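Local coordinates for protein NDP-rhamnosyltransferase (Saccharopolyspora spinosa, PDB 3UYL) that is a glycosyltransferase of the GT-B type, with two Rossmann-like domains flanking a cleft that holds thymidine-5'-diphosphate, at residues M225-L230 with P258-A263; I291-S296 with L312-D317; L5-P10 with V122-G127; H14-V19 with V200-S205. All coordinates share one frame; numbering follows the deposited sequence.

How the interactions relate
Interactions 1, 2 and 4 all touch the bound thymidine-5'-diphosphate, with centres 14 to 17 Å apart. Interactions 1 and 2 belong to the sheet whose first strand is 219-224, and they touch each other: the OH of Y315 lies 3.3 Å from CA of V229, and CG2 of V229 lies 3.9 Å from CB of A293. Interaction 3 lies at the C-terminal ends of strands 3-7 and 117-121 of the other sheet and does not reach the ligand. It is joined to interaction 4 through M18, whose CE lies 3.7 Å from CG1 of V6. Interaction 4 packs residues 200-205 on residues 14-19; M16 and N203 there meet the ligand's O3', while interactions 1 and 2 meet its diphosphate.

Interaction 1 of 4, residues M225-L230 with P258-A263; sequences MGRMVL and PPEHRA. With TYD (thymidine-5'-diphosphate), chain C.
R227 and L230, on the first turn of helix 227-233, meet P258, E260 and H261 beyond the end of strand 251-257. The arginine chain leaves the helix with CG anti to the backbone N (chi1 -174°) and bends at CG-CD, which presents NE to the E260 carboxylate. NE lies 3.0 Å from OE2 and 3.3 Å from OE1 of E260; both hydrogen bonds of this salt bridge are weak. OE2 approaches at the guanidinium edge, and the two flat groups are turned 45° apart. Nearer the backbone, CB of R227 rests 4.0 Å from CG of P258. Beneath the charged pair, L230 lays its CB over the centre of the H261 imidazole, 3.8 Å from the centroid, a CH-pi contact that suits a flat ring in a buried place. The thymidine-5'-diphosphate is close by: C5M lies 3.5 Å from N of P258, and V229 N gives a weak hydrogen bond to O2B. Because the helix starts beside the diphosphate, its N-terminal end probably helps balance the negative charge. The chemistry thus divides in two, an exposed and rather loose ionic link outside, and a buried apolar and aromatic fit inside.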
# COMPACT_ATOMS: atom_id res chain seq x y z
N MET A 225 -12.70 -18.17 7.24
CA MET A 225 -13.30 -18.37 5.96
C MET A 225 -13.43 -16.94 5.46
O MET A 225 -13.78 -16.03 6.25
CB MET A 225 -14.66 -19.02 6.12
CG MET A 225 -14.58 -20.50 5.77
SD MET A 225 -14.69 -21.21 7.35
CE MET A 225 -13.84 -22.77 7.25
N GLY A 226 -13.17 -16.70 4.20
CA GLY A 226 -13.32 -15.29 3.76
C GLY A 226 -14.75 -14.78 3.48
O GLY A 226 -15.73 -15.57 3.45
N ARG A 227 -14.87 -13.45 3.30
CA ARG A 227 -16.14 -12.80 2.94
C ARG A 227 -16.73 -13.43 1.70
O ARG A 227 -17.95 -13.72 1.65
CB ARG A 227 -15.94 -11.30 2.66
CG ARG A 227 -17.24 -10.51 2.42
CD ARG A 227 -17.02 -9.03 2.06
NE ARG A 227 -16.28 -8.33 3.11
CZ ARG A 227 -15.04 -7.83 2.97
NH1 ARG A 227 -14.38 -7.94 1.81
NH2 ARG A 227 -14.45 -7.21 3.99
N MET A 228 -15.89 -13.59 0.67
CA MET A 228 -16.38 -14.11 -0.59
C MET A 228 -17.04 -15.46 -0.34
O MET A 228 -18.15 -15.71 -0.82
CB MET A 228 -15.27 -14.23 -1.68
CG MET A 228 -14.94 -12.94 -2.43
SD MET A 228 -16.32 -12.09 -3.26
CE MET A 228 -16.91 -13.34 -4.44
N VAL A 229 -16.37 -16.32 0.41
CA VAL A 229 -16.88 -17.66 0.59
C VAL A 229 -18.22 -17.59 1.29
O VAL A 229 -19.21 -18.09 0.73
CB VAL A 229 -15.92 -18.59 1.42
CG1 VAL A 229 -16.63 -19.89 1.74
CG2 VAL A 229 -14.67 -18.88 0.63
N LEU A 230 -18.28 -16.96 2.47
CA LEU A 230 -19.52 -16.96 3.28
C LEU A 230 -20.69 -16.30 2.57
O LEU A 230 -21.85 -16.63 2.85
CB LEU A 230 -19.28 -16.36 4.67
CG LEU A 230 -18.42 -17.23 5.61
CD1 LEU A 230 -18.41 -16.57 6.97
CD2 LEU A 230 -18.87 -18.70 5.77
N PRO A 258 -15.02 -11.22 8.78
CA PRO A 258 -15.24 -9.79 8.54
C PRO A 258 -16.54 -9.27 9.26
O PRO A 258 -17.47 -10.08 9.57
CB PRO A 258 -15.41 -9.71 7.02
CG PRO A 258 -15.98 -11.05 6.65
CD PRO A 258 -15.60 -12.06 7.71
N PRO A 259 -16.61 -7.94 9.49
CA PRO A 259 -17.74 -7.28 10.15
C PRO A 259 -19.11 -7.81 9.67
O PRO A 259 -19.87 -8.30 10.49
CB PRO A 259 -17.52 -5.78 9.82
CG PRO A 259 -16.04 -5.65 9.53
CD PRO A 259 -15.66 -6.96 8.89
N GLU A 260 -19.39 -7.82 8.38
CA GLU A 260 -20.73 -8.33 7.96
C GLU A 260 -21.00 -9.79 8.30
O GLU A 260 -22.12 -10.24 8.13
CB GLU A 260 -21.04 -8.12 6.48
CG GLU A 260 -20.18 -7.12 5.77
CD GLU A 260 -18.83 -7.73 5.44
OE1 GLU A 260 -17.80 -7.15 5.85
OE2 GLU A 260 -18.80 -8.79 4.76
N HIS A 261 -20.00 -10.53 8.80
CA HIS A 261 -20.28 -11.91 9.20
C HIS A 261 -20.36 -12.21 10.69
O HIS A 261 -20.80 -13.28 11.07
CB HIS A 261 -19.47 -12.90 8.38
CG HIS A 261 -19.79 -12.83 6.89
ND1 HIS A 261 -21.02 -13.10 6.39
CD2 HIS A 261 -18.97 -12.55 5.77
CE1 HIS A 261 -21.01 -12.97 5.03
NE2 HIS A 261 -19.77 -12.62 4.65
N ARG A 262 -20.03 -11.23 11.53
CA ARG A 262 -19.87 -11.41 12.95
C ARG A 262 -21.19 -11.69 13.66
O ARG A 262 -21.24 -12.40 14.68
CB ARG A 262 -19.21 -10.18 13.56
CG ARG A 262 -18.39 -10.53 14.80
CD ARG A 262 -18.09 -9.37 15.73
NE ARG A 262 -17.95 -9.86 17.10
CZ ARG A 262 -18.98 -10.24 17.85
NH1 ARG A 262 -20.23 -10.15 17.40
NH2 ARG A 262 -18.77 -10.73 19.06
N ALA A 263 -22.27 -11.16 13.11
CA ALA A 263 -23.60 -11.46 13.66
C ALA A 263 -24.00 -12.93 13.45
O ALA A 263 -24.95 -13.40 14.04
CB ALA A 263 -24.65 -10.48 13.12
PA TYD C . -8.99 -15.80 0.90
O1A TYD C . -8.15 -16.00 -0.33
O2A TYD C . -8.72 -16.66 2.14
O3A TYD C . -10.52 -16.09 0.37
PB TYD C . -11.92 -15.48 0.94
O1B TYD C . -11.83 -13.96 0.98
O2B TYD C . -13.13 -15.85 0.11
O3B TYD C . -11.83 -16.31 2.23
O5' TYD C . -8.88 -14.19 1.22
C5' TYD C . -9.23 -13.49 2.46
C4' TYD C . -8.13 -12.45 2.78
O4' TYD C . -8.56 -11.69 3.92
C3' TYD C . -6.81 -13.14 3.18
O3' TYD C . -5.64 -12.38 2.89
C2' TYD C . -6.82 -13.11 4.69
C1' TYD C . -7.61 -11.84 4.96
N1 TYD C . -8.35 -11.74 6.21
C2 TYD C . -7.65 -11.39 7.39
O2 TYD C . -6.42 -11.24 7.36
N3 TYD C . -8.29 -11.25 8.56
C4 TYD C . -9.64 -11.42 8.58
O4 TYD C . -10.23 -11.28 9.64
C5 TYD C . -10.41 -11.77 7.35
C5M TYD C . -11.90 -11.95 7.39
C6 TYD C . -9.70 -11.92 6.19

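Interaction 2 of 4, residues I291-S296 with L312-D317; sequences ICAGGS and LPQYFD. With TYD (thymidine-5'-diphosphate), chain C.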
# COMPACT_ATOMS: atom_id res chain seq x y z
N ILE A 291 -8.14 -23.48 9.97
CA ILE A 291 -9.34 -24.13 9.35
C ILE A 291 -9.90 -23.09 8.37
O ILE A 291 -10.18 -21.99 8.77
CB ILE A 291 -10.46 -24.54 10.34
CG1 ILE A 291 -9.83 -25.36 11.45
CG2 ILE A 291 -11.49 -25.40 9.57
CD1 ILE A 291 -10.79 -25.79 12.52
N CYS A 292 -9.93 -23.41 7.06
CA CYS A 292 -10.35 -22.40 6.12
C CYS A 292 -11.09 -23.08 5.02
O CYS A 292 -11.23 -24.30 5.07
CB CYS A 292 -9.12 -21.63 5.60
SG CYS A 292 -7.89 -22.71 4.82
N ALA A 293 -11.47 -22.34 3.95
CA ALA A 293 -12.14 -22.96 2.82
C ALA A 293 -11.17 -23.31 1.64
O ALA A 293 -11.58 -23.94 0.62
CB ALA A 293 -13.31 -22.09 2.35
N GLY A 294 -9.91 -22.88 1.78
CA GLY A 294 -8.93 -23.03 0.74
C GLY A 294 -8.73 -21.89 -0.22
O GLY A 294 -7.98 -22.04 -1.18
N GLY A 295 -9.33 -20.74 0.02
CA GLY A 295 -8.88 -19.49 -0.64
C GLY A 295 -7.39 -19.22 -0.39
O GLY A 295 -6.83 -19.33 0.78
N SER A 296 -6.72 -18.85 -1.45
CA SER A 296 -5.24 -18.76 -1.42
C SER A 296 -4.63 -17.72 -0.44
O SER A 296 -3.53 -17.92 0.06
CB SER A 296 -4.73 -18.52 -2.80
OG SER A 296 -5.12 -17.26 -3.26
N LEU A 312 -11.95 -26.96 4.01
CA LEU A 312 -13.31 -27.37 3.68
C LEU A 312 -13.62 -26.70 2.33
O LEU A 312 -14.24 -25.62 2.34
CB LEU A 312 -14.27 -26.83 4.72
CG LEU A 312 -14.49 -27.47 6.11
CD1 LEU A 312 -13.29 -27.17 6.95
CD2 LEU A 312 -15.72 -26.82 6.74
N PRO A 313 -13.18 -27.30 1.19
CA PRO A 313 -13.33 -26.56 -0.08
C PRO A 313 -14.81 -26.39 -0.45
O PRO A 313 -15.61 -27.18 -0.05
CB PRO A 313 -12.59 -27.45 -1.11
CG PRO A 313 -12.72 -28.84 -0.52
CD PRO A 313 -12.60 -28.64 0.98
N GLN A 314 -15.13 -25.34 -1.20
CA GLN A 314 -16.47 -25.06 -1.57
C GLN A 314 -16.63 -24.88 -3.09
O GLN A 314 -17.56 -25.41 -3.68
CB GLN A 314 -16.91 -23.76 -0.90
CG GLN A 314 -16.74 -23.71 0.62
CD GLN A 314 -17.63 -24.75 1.30
OE1 GLN A 314 -17.21 -25.46 2.28
NE2 GLN A 314 -18.85 -24.88 0.79
N TYR A 315 -15.74 -24.10 -3.71
CA TYR A 315 -15.90 -23.81 -5.11
C TYR A 315 -14.56 -23.55 -5.81
O TYR A 315 -13.49 -23.48 -5.19
CB TYR A 315 -16.92 -22.66 -5.31
CG TYR A 315 -16.60 -21.40 -4.53
CD1 TYR A 315 -15.34 -20.79 -4.59
CD2 TYR A 315 -17.56 -20.78 -3.78
CE1 TYR A 315 -15.05 -19.64 -3.94
CE2 TYR A 315 -17.30 -19.59 -3.11
CZ TYR A 315 -16.05 -19.01 -3.21
OH TYR A 315 -15.80 -17.81 -2.54
N PHE A 316 -14.65 -23.43 -7.14
CA PHE A 316 -13.51 -23.02 -7.93
C PHE A 316 -12.27 -23.87 -7.69
O PHE A 316 -12.34 -25.12 -7.89
CB PHE A 316 -13.29 -21.48 -7.80
CG PHE A 316 -14.35 -20.70 -8.49
CD1 PHE A 316 -14.73 -21.01 -9.79
CD2 PHE A 316 -14.96 -19.64 -7.88
CE1 PHE A 316 -15.78 -20.34 -10.45
CE2 PHE A 316 -16.00 -18.93 -8.55
CZ PHE A 316 -16.40 -19.30 -9.83
N ASP A 317 -11.17 -23.25 -7.28
CA ASP A 317 -9.87 -23.96 -7.22
C ASP A 317 -9.69 -24.63 -5.86
O ASP A 317 -8.67 -25.25 -5.60
CB ASP A 317 -8.70 -23.02 -7.44
CG ASP A 317 -8.83 -21.79 -6.64
OD1 ASP A 317 -9.86 -21.09 -6.79
OD2 ASP A 317 -7.94 -21.50 -5.82
PA TYD C . -8.99 -15.80 0.90
O1A TYD C . -8.15 -16.00 -0.33
O2A TYD C . -8.72 -16.66 2.14
O3A TYD C . -10.52 -16.09 0.37
PB TYD C . -11.92 -15.48 0.94
O1B TYD C . -11.83 -13.96 0.98
O2B TYD C . -13.13 -15.85 0.11
O3B TYD C . -11.83 -16.31 2.23
O5' TYD C . -8.88 -14.19 1.22
C5' TYD C . -9.23 -13.49 2.46
C4' TYD C . -8.13 -12.45 2.78
O4' TYD C . -8.56 -11.69 3.92
C3' TYD C . -6.81 -13.14 3.18
O3' TYD C . -5.64 -12.38 2.89
C2' TYD C . -6.82 -13.11 4.69
C1' TYD C . -7.61 -11.84 4.96
N1 TYD C . -8.35 -11.74 6.21
C2 TYD C . -7.65 -11.39 7.39
O2 TYD C . -6.42 -11.24 7.36
N3 TYD C . -8.29 -11.25 8.56
C4 TYD C . -9.64 -11.42 8.58
O4 TYD C . -10.23 -11.28 9.64
C5 TYD C . -10.41 -11.77 7.35
C5M TYD C . -11.90 -11.95 7.39
C6 TYD C . -9.70 -11.92 6.19
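C292 and L312 join the ends of neighbouring parallel strands, 289-292 and 309-311, in the Rossmann-like sheet of the C-terminal half; helix 296-304 between them makes this a beta-alpha-beta crossover. The backbone bond from L312 N to C292 O is 3.0 Å long and lies in the carbonyl plane. Beside it, I291 and L312 touch through one methyl each. I291 sets CG2 anti to its own N, with chi1 at -52°, and this short branch rather than the longer CD1 arm touches CD1 of L312, 3.6 Å away. L312 turns CG anti to the carbonyl carbon and then bends at chi2 (74°), swinging CD1 back over the strand end. Two branched aliphatic chains suit this buried spot, where F346 of helix 343-354 packs against both.

Past the strand, the small side chain of A293 fits where the loops run close: its CB is 4.2 Å from CG of Q314. C292 points its side chain away from residues 312-317, and its SG receives a weak hydrogen bond from G294 N. G294 takes a positive phi, natural for glycine, and G295 keeps the backbone slim beside the diphosphate and occupies the N-cap of helix 296-304. Its carbonyl carbon lies 3.3 Å from O1A of thymidine-5'-diphosphate. Two CA-H...O contacts also bridge the loops, and in the shorter one CA of P313 stands 3.2 Å from O of A293.

Interaction 3 of 4, residues L5-P10 with V122-G127; sequences LVVPLP and VCALIG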
# COMPACT_ATOMS: atom_id res chain seq x y z
N LEU A 5 -1.15 -1.13 -16.21
CA LEU A 5 -2.57 -1.22 -15.92
C LEU A 5 -2.92 -2.64 -15.47
O LEU A 5 -2.62 -3.62 -16.17
CB LEU A 5 -3.46 -0.79 -17.10
CG LEU A 5 -4.98 -0.93 -17.01
CD1 LEU A 5 -5.61 0.07 -16.05
CD2 LEU A 5 -5.62 -0.84 -18.40
N VAL A 6 -3.59 -2.70 -14.33
CA VAL A 6 -3.84 -3.93 -13.64
C VAL A 6 -5.28 -4.23 -13.93
O VAL A 6 -6.13 -3.38 -13.70
CB VAL A 6 -3.55 -3.77 -12.13
CG1 VAL A 6 -3.73 -5.11 -11.41
CG2 VAL A 6 -2.14 -3.22 -11.88
N VAL A 7 -5.57 -5.45 -14.36
CA VAL A 7 -6.93 -5.82 -14.78
C VAL A 7 -7.35 -7.08 -14.00
O VAL A 7 -7.20 -8.18 -14.45
CB VAL A 7 -6.97 -6.10 -16.29
CG1 VAL A 7 -8.37 -6.53 -16.78
CG2 VAL A 7 -6.35 -4.95 -17.09
N PRO A 8 -7.90 -6.91 -12.81
CA PRO A 8 -8.37 -8.08 -12.02
C PRO A 8 -9.80 -8.43 -12.34
O PRO A 8 -10.53 -7.61 -12.91
CB PRO A 8 -8.32 -7.54 -10.61
CG PRO A 8 -8.71 -6.09 -10.81
CD PRO A 8 -8.11 -5.64 -12.10
N LEU A 9 -10.23 -9.63 -11.97
CA LEU A 9 -11.65 -9.93 -11.88
C LEU A 9 -12.25 -9.25 -10.66
O LEU A 9 -11.51 -9.00 -9.68
CB LEU A 9 -11.89 -11.44 -11.75
CG LEU A 9 -12.14 -12.23 -13.03
CD1 LEU A 9 -12.72 -13.60 -12.65
CD2 LEU A 9 -13.08 -11.53 -14.02
N PRO A 10 -13.60 -9.00 -10.65
CA PRO A 10 -14.15 -8.35 -9.48
C PRO A 10 -14.21 -9.21 -8.21
O PRO A 10 -15.25 -9.25 -7.49
CB PRO A 10 -15.51 -7.84 -9.97
CG PRO A 10 -15.92 -8.82 -11.02
CD PRO A 10 -14.63 -9.21 -11.70
N VAL A 122 -5.43 -14.12 -14.38
CA VAL A 122 -5.62 -15.25 -15.30
C VAL A 122 -7.08 -15.41 -15.79
O VAL A 122 -7.31 -15.73 -16.92
CB VAL A 122 -5.05 -16.58 -14.70
CG1 VAL A 122 -5.47 -17.78 -15.52
CG2 VAL A 122 -3.53 -16.55 -14.73
N CYS A 123 -8.07 -15.19 -14.93
CA CYS A 123 -9.47 -15.31 -15.29
C CYS A 123 -10.11 -14.10 -16.03
O CYS A 123 -11.25 -14.21 -16.55
CB CYS A 123 -10.28 -15.59 -14.05
SG CYS A 123 -10.04 -17.29 -13.46
N ALA A 124 -9.43 -12.95 -15.97
CA ALA A 124 -9.93 -11.67 -16.52
C ALA A 124 -9.66 -11.58 -18.05
O ALA A 124 -8.62 -11.00 -18.53
CB ALA A 124 -9.33 -10.47 -15.74
N LEU A 125 -10.55 -12.24 -18.79
CA LEU A 125 -10.39 -12.45 -20.23
C LEU A 125 -10.22 -11.12 -21.00
O LEU A 125 -9.38 -10.97 -21.89
CB LEU A 125 -11.57 -13.27 -20.73
CG LEU A 125 -11.50 -14.71 -20.22
CD1 LEU A 125 -12.72 -15.46 -20.76
CD2 LEU A 125 -10.18 -15.38 -20.59
N ILE A 126 -10.94 -10.13 -20.55
CA ILE A 126 -10.81 -8.73 -21.04
C ILE A 126 -9.40 -8.21 -21.19
O ILE A 126 -9.07 -7.60 -22.19
CB ILE A 126 -11.70 -7.76 -20.22
CG1 ILE A 126 -11.66 -6.34 -20.79
CG2 ILE A 126 -11.33 -7.77 -18.74
CD1 ILE A 126 -12.91 -5.93 -21.54
N GLY A 127 -8.55 -8.48 -20.21
CA GLY A 127 -7.19 -8.06 -20.32
C GLY A 127 -6.43 -8.69 -21.49
O GLY A 127 -5.48 -8.07 -22.02
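OD2 of D121 takes hydrogen bonds from the backbone N of L9 and from ND1 of H14, while OD1 of the same carboxylate receives C123 N. One acidic side chain therefore ties together the loops carrying L9 and C123, and apolar packing completes the contact. The leucine reaches across with CD1, which lies 3.4 Å from CB of C123, tighter than usual for two carbons; its other methyl, CD2, lies 4.3 Å from CB of A124. The L9 chain leaves its backbone at a chi1 of -94°, away from the staggered values, in keeping with this close fit.

A124 suits its place because only a methyl is turned toward residues 5-10: its CB sits 3.4 Å from O of V7. It is also the centre of an inverse gamma turn, from which the chain enters helix 125-133, and G127 N bonds to A124 O at 3.0 Å. V7 turns its side chain to the same helix. With CG1 anti to the backbone N (chi1 179°), that methyl meets CG2 of I126 at 3.8 Å, the two side chains crossing at about a right angle. CG1 also lies 3.9 Å from N of G127, and having no side chain at G127 lets the helix come this near the strand.

Strands 3-7 and 117-121 are neighbours in a parallel sheet of order 3-2-1-4-5-6-7, the chain order reversing between them. Loops gathered at the C-terminal ends of these two strands are typical of a doubly wound, Rossmann-like domain.

Interaction 4 of 4, residues H14-V19 with V200-S205; sequences HLMAMV and VPYNGS. With TYD (thymidine-5'-diphosphate), chain C.
M16, on helix 12-16, reaches across the side chain of Y202 and on to the backbone after it. Its CB starts 4.3 Å from CD2 of the tyrosine. CG, set anti to the carbonyl carbon (chi1 -76°), comes within 4.0 Å of CE2, obliquely to the ring. SD carries the chain onward, and a turn at chi3 (92°) brings the methyl CE to O of Y202 at 3.6 Å and to N of G204 at 3.8 Å. The same methyl is 3.8 Å from O3' of thymidine-5'-diphosphate, so a long, flexible methionine suits this reach. The Y202 ring is held between V19, whose CG1 makes a CH-pi contact 3.9 Å from the centroid, and G204 N over the opposite face. Next to it, N203 ND2 gives O3' a 3.0 Å hydrogen bond and also pairs with T301 OG1. Water 1 lies within hydrogen-bonding distance of O of M16 and O of V200, though it may not serve both at once.

In the fold, residues 200-205 run between the two domains: W23 of helix 19-27 meets the Y202 ring edge-to-face, P201 rests on helix 296-304 of the C-terminal half, and G48 of the second subunit packs against Y202.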
# COMPACT_ATOMS: atom_id res chain seq x y z
N HIS A 14 -8.31 -11.86 -5.69
CA HIS A 14 -7.43 -11.86 -6.93
C HIS A 14 -6.58 -10.60 -7.01
O HIS A 14 -5.46 -10.62 -7.49
CB HIS A 14 -8.23 -12.00 -8.22
CG HIS A 14 -9.00 -13.30 -8.32
ND1 HIS A 14 -9.41 -13.80 -9.49
CD2 HIS A 14 -9.39 -14.18 -7.36
CE1 HIS A 14 -10.06 -14.95 -9.26
NE2 HIS A 14 -10.04 -15.17 -7.96
N LEU A 15 -7.17 -9.49 -6.60
CA LEU A 15 -6.45 -8.21 -6.52
C LEU A 15 -5.43 -8.21 -5.38
O LEU A 15 -4.22 -7.92 -5.58
CB LEU A 15 -7.43 -7.05 -6.40
CG LEU A 15 -6.72 -5.72 -6.15
CD1 LEU A 15 -5.73 -5.36 -7.28
CD2 LEU A 15 -7.73 -4.58 -5.95
N MET A 16 -5.89 -8.57 -4.17
CA MET A 16 -4.93 -8.79 -3.06
C MET A 16 -3.71 -9.65 -3.41
O MET A 16 -2.63 -9.37 -2.93
CB MET A 16 -5.66 -9.38 -1.88
CG MET A 16 -6.46 -8.27 -1.17
SD MET A 16 -7.57 -9.02 0.04
CE MET A 16 -6.47 -8.94 1.48
N ALA A 17 -3.89 -10.69 -4.22
CA ALA A 17 -2.75 -11.52 -4.68
C ALA A 17 -1.69 -10.76 -5.44
O ALA A 17 -0.55 -11.23 -5.52
CB ALA A 17 -3.21 -12.68 -5.59
N MET A 18 -2.10 -9.64 -6.09
CA MET A 18 -1.18 -8.80 -6.85
C MET A 18 -0.66 -7.64 -6.06
O MET A 18 0.22 -6.97 -6.56
CB MET A 18 -1.89 -8.23 -8.10
CG MET A 18 -2.42 -9.37 -8.98
SD MET A 18 -3.05 -8.96 -10.62
CE MET A 18 -4.67 -8.44 -10.09
N VAL A 19 -1.25 -7.32 -4.89
CA VAL A 19 -0.81 -6.14 -4.13
C VAL A 19 0.72 -6.00 -3.89
O VAL A 19 1.29 -4.93 -4.19
CB VAL A 19 -1.68 -5.89 -2.89
CG1 VAL A 19 -1.01 -4.89 -1.98
CG2 VAL A 19 -3.10 -5.49 -3.32
N VAL A 200 3.76 -13.13 -0.94
CA VAL A 200 4.02 -12.29 0.24
C VAL A 200 2.68 -12.12 0.99
O VAL A 200 1.68 -11.80 0.37
CB VAL A 200 4.57 -10.92 -0.17
CG1 VAL A 200 4.57 -9.94 1.04
CG2 VAL A 200 6.01 -11.06 -0.76
N PRO A 201 2.64 -12.37 2.30
CA PRO A 201 1.27 -12.37 2.84
C PRO A 201 0.60 -11.00 3.01
O PRO A 201 0.65 -10.42 4.08
CB PRO A 201 1.40 -13.06 4.23
CG PRO A 201 2.82 -13.14 4.53
CD PRO A 201 3.64 -12.90 3.25
N TYR A 202 -0.12 -10.52 2.02
CA TYR A 202 -0.87 -9.31 2.22
C TYR A 202 -2.30 -9.65 2.57
O TYR A 202 -3.08 -10.11 1.71
CB TYR A 202 -0.84 -8.40 0.99
CG TYR A 202 -1.76 -7.22 1.18
CD1 TYR A 202 -1.51 -6.28 2.18
CD2 TYR A 202 -2.89 -7.03 0.38
CE1 TYR A 202 -2.33 -5.17 2.37
CE2 TYR A 202 -3.75 -5.93 0.57
CZ TYR A 202 -3.42 -5.00 1.57
OH TYR A 202 -4.23 -3.90 1.80
N ASN A 203 -2.66 -9.40 3.81
CA ASN A 203 -3.97 -9.76 4.33
C ASN A 203 -4.83 -8.54 4.64
O ASN A 203 -5.94 -8.68 5.17
CB ASN A 203 -3.85 -10.67 5.59
CG ASN A 203 -2.84 -11.81 5.42
OD1 ASN A 203 -1.97 -11.97 6.26
ND2 ASN A 203 -2.99 -12.62 4.37
N GLY A 204 -4.36 -7.35 4.26
CA GLY A 204 -5.17 -6.17 4.45
C GLY A 204 -4.40 -5.40 5.47
O GLY A 204 -3.36 -5.90 5.99
N SER A 205 -4.88 -4.19 5.75
CA SER A 205 -4.34 -3.31 6.77
C SER A 205 -4.98 -3.66 8.12
O SER A 205 -6.00 -4.31 8.16
CB SER A 205 -4.66 -1.85 6.44
OG SER A 205 -6.04 -1.66 6.57
PA TYD C . -8.99 -15.80 0.90
O1A TYD C . -8.15 -16.00 -0.33
O2A TYD C . -8.72 -16.66 2.14
O3A TYD C . -10.52 -16.09 0.37
PB TYD C . -11.92 -15.48 0.94
O1B TYD C . -11.83 -13.96 0.98
O2B TYD C . -13.13 -15.85 0.11
O3B TYD C . -11.83 -16.31 2.23
O5' TYD C . -8.88 -14.19 1.22
C5' TYD C . -9.23 -13.49 2.46
C4' TYD C . -8.13 -12.45 2.78
O4' TYD C . -8.56 -11.69 3.92
C3' TYD C . -6.81 -13.14 3.18
O3' TYD C . -5.64 -12.38 2.89
C2' TYD C . -6.82 -13.11 4.69
C1' TYD C . -7.61 -11.84 4.96
N1 TYD C . -8.35 -11.74 6.21
C2 TYD C . -7.65 -11.39 7.39
O2 TYD C . -6.42 -11.24 7.36
N3 TYD C . -8.29 -11.25 8.56
C4 TYD C . -9.64 -11.42 8.58
O4 TYD C . -10.23 -11.28 9.64
C5 TYD C . -10.41 -11.77 7.35
C5M TYD C . -11.90 -11.95 7.39
C6 TYD C . -9.70 -11.92 6.19
O HOH W 1 -0.42 -10.97 -1.70
O HOH W 2 1.91 -11.83 -3.11